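Local coordinates for protein PRD-containing transcription regulator (Lactobacillus casei, PDB 3NUF) that probably regulates transcription through a PRD domain, which in related regulators is controlled by phosphorylation by the sugar phosphotransferase system, at residues Ala30-Val35 with Leu49-Leu54; Ile59-Arg64 with Gln92-Ile97. One frame throughout, in Å; residues are numbered along the deposited sequence. Where two conformers were deposited one is given.

Interaction 1 of 2, residues Ala30-Val35 with Leu49-Leu54. With EDO (1,2-ethanediol), chain G.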
# COMPACT_ATOMS: atom_id res chain seq x y z
N ALA A 30 -4.40 -2.61 10.59
CA ALA A 30 -5.62 -2.60 9.79
C ALA A 30 -5.34 -2.31 8.32
O ALA A 30 -5.86 -2.98 7.42
CB ALA A 30 -6.62 -1.59 10.34
N LEU A 31 -4.46 -1.34 8.11
CA LEU A 31 -4.14 -0.93 6.72
C LEU A 31 -3.38 -2.04 5.95
O LEU A 31 -3.73 -2.34 4.81
CB LEU A 31 -3.35 0.39 6.73
CG LEU A 31 -2.92 0.92 5.36
CD1 LEU A 31 -4.13 1.13 4.45
CD2 LEU A 31 -2.15 2.24 5.53
N VAL A 32 -2.32 -2.58 6.56
CA VAL A 32 -1.63 -3.69 5.92
C VAL A 32 -2.57 -4.85 5.62
O VAL A 32 -2.57 -5.42 4.51
CB VAL A 32 -0.44 -4.14 6.80
CG1 VAL A 32 0.21 -5.40 6.22
CG2 VAL A 32 0.58 -3.07 6.87
N ASN A 33 -3.39 -5.25 6.60
CA ASN A 33 -4.35 -6.28 6.37
C ASN A 33 -5.27 -5.97 5.19
O ASN A 33 -5.57 -6.82 4.34
CB ASN A 33 -5.25 -6.48 7.59
CG ASN A 33 -4.57 -7.10 8.79
OD1 ASN A 33 -3.49 -7.61 8.71
ND2 ASN A 33 -5.26 -7.04 9.93
N TYR A 34 -5.79 -4.72 5.15
CA TYR A 34 -6.68 -4.27 4.08
C TYR A 34 -6.02 -4.41 2.71
O TYR A 34 -6.61 -4.93 1.74
CB TYR A 34 -7.14 -2.83 4.33
CG TYR A 34 -7.83 -2.16 3.19
CD1 TYR A 34 -9.19 -2.28 3.03
CD2 TYR A 34 -7.14 -1.38 2.28
CE1 TYR A 34 -9.83 -1.65 2.00
CE2 TYR A 34 -7.78 -0.78 1.22
CZ TYR A 34 -9.12 -0.93 1.12
OH TYR A 34 -9.79 -0.30 0.07
N VAL A 35 -4.78 -3.95 2.62
CA VAL A 35 -4.06 -4.00 1.33
C VAL A 35 -3.81 -5.46 0.88
O VAL A 35 -3.99 -5.80 -0.30
CB VAL A 35 -2.81 -3.20 1.34
CG1 VAL A 35 -2.05 -3.35 0.01
CG2 VAL A 35 -3.15 -1.71 1.54
N LEU A 49 9.21 -10.59 1.60
CA LEU A 49 10.10 -9.44 1.38
C LEU A 49 9.34 -8.26 0.75
O LEU A 49 9.48 -7.08 1.19
CB LEU A 49 11.29 -9.80 0.47
CG LEU A 49 12.36 -10.68 1.17
CD1 LEU A 49 13.40 -11.20 0.14
CD2 LEU A 49 13.06 -9.96 2.36
N GLN A 50 8.52 -8.56 -0.26
CA GLN A 50 7.69 -7.50 -0.84
C GLN A 50 6.77 -6.90 0.19
O GLN A 50 6.52 -5.66 0.19
CB GLN A 50 6.89 -8.05 -2.00
CG GLN A 50 7.75 -8.29 -3.23
CD GLN A 50 7.10 -9.14 -4.31
OE1 GLN A 50 6.09 -9.81 -4.11
NE2 GLN A 50 7.69 -9.09 -5.51
N LEU A 51 6.24 -7.74 1.05
CA LEU A 51 5.33 -7.28 2.05
C LEU A 51 6.03 -6.33 3.05
O LEU A 51 5.41 -5.36 3.50
CB LEU A 51 4.61 -8.47 2.70
CG LEU A 51 3.63 -8.10 3.80
CD1 LEU A 51 2.51 -7.24 3.20
CD2 LEU A 51 3.02 -9.30 4.53
N GLN A 52 7.31 -6.56 3.39
CA GLN A 52 8.10 -5.64 4.20
C GLN A 52 8.24 -4.26 3.57
O GLN A 52 8.02 -3.22 4.22
CB GLN A 52 9.52 -6.21 4.41
CG GLN A 52 9.64 -7.30 5.42
CD GLN A 52 11.10 -7.76 5.57
OE1 GLN A 52 11.98 -6.93 5.78
NE2 GLN A 52 11.33 -9.05 5.47
N VAL A 53 8.61 -4.24 2.31
CA VAL A 53 8.78 -3.00 1.57
C VAL A 53 7.45 -2.26 1.43
O VAL A 53 7.36 -1.06 1.64
CB VAL A 53 9.43 -3.31 0.20
CG1 VAL A 53 9.52 -2.09 -0.67
CG2 VAL A 53 10.85 -3.87 0.39
N LEU A 54 6.41 -2.99 1.17
CA LEU A 54 5.04 -2.43 1.12
C LEU A 54 4.62 -1.80 2.43
O LEU A 54 4.11 -0.68 2.51
CB LEU A 54 4.02 -3.48 0.70
CG LEU A 54 2.58 -3.05 0.76
CD1 LEU A 54 2.28 -2.03 -0.36
CD2 LEU A 54 1.63 -4.28 0.66
C1 EDO G . -12.81 -0.08 0.62
O1 EDO G . -12.02 -0.62 -0.44
C2 EDO G . -13.11 1.35 0.28
O2 EDO G . -12.66 2.20 1.34
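V35 and L54 meet tip to tip, with V35 CG1 3.9 Å from L54 CD2, and this pair is the tighter half of the contact. Each side chain leaves its backbone toward the opposing helix. In V35 the touching methyl, CG1, lies anti to the backbone N (chi1 177°), while CG2, anti to the carbonyl carbon, takes no part in the contact with L54. A turn earlier on both helices, V32 CG1 and L51 CD1 form a looser pair at 4.2 Å, in the conformer given for L51, which is modelled in two. The CB of L51 does not point at the other helix; in this conformer the branch beyond it brings CD1 across.

The meeting is spare: 122 Å² is buried in all, no hydrogen bond crosses, and the nearest CA atoms, those of V32 and L54, stand 8.3 Å apart. Yet all four touching residues are buried, because other parts of the chain close over them. F112 and L108 of helix 104-115 pack on V35 and L54 respectively, and L11 and P12 of the N-terminal loop lie on V32 and L51.

The solvent side is different in character. L49 and V53 are exposed on helix 48-67, whereas on helix 25-41 the partly exposed Y34 takes no part in the meeting with 49-54. Its OH approaches O1 of a 1,2-ethanediol, near the ring plane at the edge; the 2.3 Å separation of Y34 OH and EDO O1 is too short to be trusted as an ordinary hydrogen bond. The diol probably comes from the crystallisation liquor. Two successive helices, 25-41 and 48-67, thus pack through small aliphatic tips within the hydrophobic core of an all-helical PRD bundle.

Interaction 2 of 2, residues Ile59-Arg64 with Gln92-Ile97. With EDO (1,2-ethanediol), chain F; EDO (1,2-ethanediol), chain G.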
# COMPACT_ATOMS: atom_id res chain seq x y z
N ILE A 59 3.01 2.56 6.02
CA ILE A 59 3.19 3.32 7.25
C ILE A 59 3.54 4.78 7.00
O ILE A 59 2.99 5.68 7.66
CB ILE A 59 4.23 2.64 8.15
CG1 ILE A 59 3.62 1.33 8.68
CG2 ILE A 59 4.66 3.53 9.33
CD1 ILE A 59 4.65 0.37 9.40
N GLU A 60 4.41 5.02 6.03
CA GLU A 60 4.73 6.38 5.65
C GLU A 60 3.50 7.16 5.14
O GLU A 60 3.27 8.30 5.54
CB GLU A 60 5.84 6.37 4.58
CG GLU A 60 6.16 7.74 4.02
CD GLU A 60 7.15 7.70 2.85
OE1 GLU A 60 8.26 7.16 3.11
OE2 GLU A 60 6.84 8.15 1.70
N MSE A 61 2.72 6.52 4.29
CA MSE A 61 1.47 7.14 3.77
C MSE A 61 0.47 7.42 4.89
O MSE A 61 -0.13 8.49 4.94
CB MSE A 61 0.81 6.23 2.74
CG MSE A 61 1.58 6.04 1.45
SE MSE A 61 0.77 4.76 0.26
CE MSE A 61 -0.88 5.69 0.06
N LEU A 62 0.25 6.45 5.78
CA LEU A 62 -0.60 6.66 6.93
C LEU A 62 -0.11 7.82 7.77
O LEU A 62 -0.86 8.69 8.19
CB LEU A 62 -0.73 5.34 7.71
CG LEU A 62 -1.62 5.34 8.95
CD1 LEU A 62 -3.04 5.66 8.55
CD2 LEU A 62 -1.46 3.97 9.68
N GLY A 63 1.19 7.87 7.98
CA GLY A 63 1.76 8.99 8.71
C GLY A 63 1.45 10.32 8.08
O GLY A 63 1.06 11.29 8.76
N ARG A 64 1.57 10.42 6.77
CA ARG A 64 1.30 11.67 6.04
C ARG A 64 -0.16 12.03 6.07
O ARG A 64 -0.51 13.20 6.18
CB ARG A 64 1.72 11.67 4.53
CG ARG A 64 3.08 12.04 4.25
CD ARG A 64 3.26 12.35 2.79
NE ARG A 64 3.20 11.16 1.97
CZ ARG A 64 4.12 10.23 1.91
NH1 ARG A 64 5.23 10.33 2.65
NH2 ARG A 64 3.99 9.22 1.10
N GLN A 92 -7.49 3.12 -5.01
CA GLN A 92 -8.45 2.68 -4.01
C GLN A 92 -7.82 2.75 -2.63
O GLN A 92 -8.47 3.19 -1.66
CB GLN A 92 -8.89 1.25 -4.29
CG GLN A 92 -9.95 0.79 -3.33
CD GLN A 92 -10.64 -0.49 -3.75
OE1 GLN A 92 -10.50 -0.96 -4.87
NE2 GLN A 92 -11.41 -1.05 -2.82
N VAL A 93 -6.57 2.34 -2.48
CA VAL A 93 -5.91 2.39 -1.17
C VAL A 93 -5.73 3.81 -0.66
O VAL A 93 -6.05 4.13 0.49
CB VAL A 93 -4.56 1.70 -1.20
CG1 VAL A 93 -3.77 1.85 0.16
CG2 VAL A 93 -4.71 0.22 -1.49
N VAL A 94 -5.29 4.68 -1.55
CA VAL A 94 -5.10 6.12 -1.18
C VAL A 94 -6.42 6.72 -0.70
O VAL A 94 -6.47 7.37 0.34
CB VAL A 94 -4.59 6.88 -2.38
CG1 VAL A 94 -4.60 8.43 -2.10
CG2 VAL A 94 -3.17 6.40 -2.77
N GLN A 95 -7.50 6.48 -1.43
CA GLN A 95 -8.79 6.99 -1.05
C GLN A 95 -9.32 6.40 0.22
O GLN A 95 -10.01 7.08 0.98
CB GLN A 95 -9.75 6.88 -2.22
CG GLN A 95 -9.33 7.66 -3.47
CD GLN A 95 -9.07 9.12 -3.20
OE1 GLN A 95 -7.97 9.67 -3.48
NE2 GLN A 95 -10.03 9.75 -2.67
N HIS A 96 -9.07 5.13 0.41
CA HIS A 96 -9.44 4.44 1.64
C HIS A 96 -8.77 5.03 2.86
O HIS A 96 -9.45 5.24 3.86
CB HIS A 96 -9.09 2.92 1.54
CG HIS A 96 -9.19 2.18 2.83
ND1 HIS A 96 -10.39 1.75 3.33
CD2 HIS A 96 -8.24 1.79 3.71
CE1 HIS A 96 -10.16 1.10 4.47
NE2 HIS A 96 -8.87 1.14 4.74
N ILE A 97 -7.49 5.34 2.79
CA ILE A 97 -6.78 5.97 3.91
C ILE A 97 -7.37 7.33 4.19
O ILE A 97 -7.59 7.64 5.37
CB ILE A 97 -5.29 6.05 3.62
CG1 ILE A 97 -4.62 4.68 3.52
CG2 ILE A 97 -4.54 6.86 4.70
CD1 ILE A 97 -3.26 4.68 2.86
C1 EDO F . 1.20 5.60 12.25
O1 EDO F . 0.79 6.72 13.05
C2 EDO F . 1.69 5.99 10.86
O2 EDO F . 2.98 6.61 10.87
C1 EDO G . -12.81 -0.08 0.62
O1 EDO G . -12.02 -0.62 -0.44
C2 EDO G . -13.11 1.35 0.28
O2 EDO G . -12.66 2.20 1.34
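M61, a selenomethionine in this crystal, and I97 have the most surface buried here, 67 and 64 Å² of the 185 Å² total. The M61 chain runs extended through CG and SE and then bends at chi3 (60°), which places its terminal CE against two partners: V94 CG2 at 3.7 Å and I97 CD1 at 3.8 Å. Both side chains cross that of M61 at about a right angle, so one methyl group serves two contacts.

I97 uses both its branches. CG1, beside the backbone N, carries CD1 to M61, while CG2 meets L62 CD1 more loosely at 4.3 Å. The axes of the short segments pass 10.8 Å apart at a signed angle of -40°, a wide spacing that the long M61 chain spans. L100 and E104 cover the M61 and V94 side.

Away from this apolar seam, in the conformer given for E60, R64 grips E60 OE2 end-on with NH1 and NH2 in a salt bridge one turn apart, while its NE pairs with E104. On the far side of helix 84-97, H96 ND1 lies 3.1 Å from O2 of a 1,2-ethanediol; Q92 NE2 points to EDO O1, but at 2.5 Å the bond is too short to be taken at face value. An alanine in place of Q92 would probably leave the Y34 hydroxyl without its weak bond to NE2 and open a gap against L38. A long methionine chain and a branched isoleucine thus join helices 48-67 and 84-97 of the five-helix PRD bundle through apolar side chains alone.

How the interactions relate
Both interactions draw on helix 48-67: residues 49-54 face helix 25-41 in interaction 1, and residues 59-64, further along, face helix 84-97 in interaction 2. Their centres lie about 12 Å apart, yet they touch directly through segments 30-35 and 92-97. L31 CD1 packs 3.7 Å from I97 CG1, and V35 CG2 sits 3.9 Å from V93 CG1, so the two apolar seams run into one core. Nearer the surface the Y34 and H96 rings stack, with Y34 CZ 3.5 Å from H96 CG. The same 1,2-ethanediol lies beside Y34, Q92 and H96, but its O1 contacts are suspiciously short and no functional site follows from it.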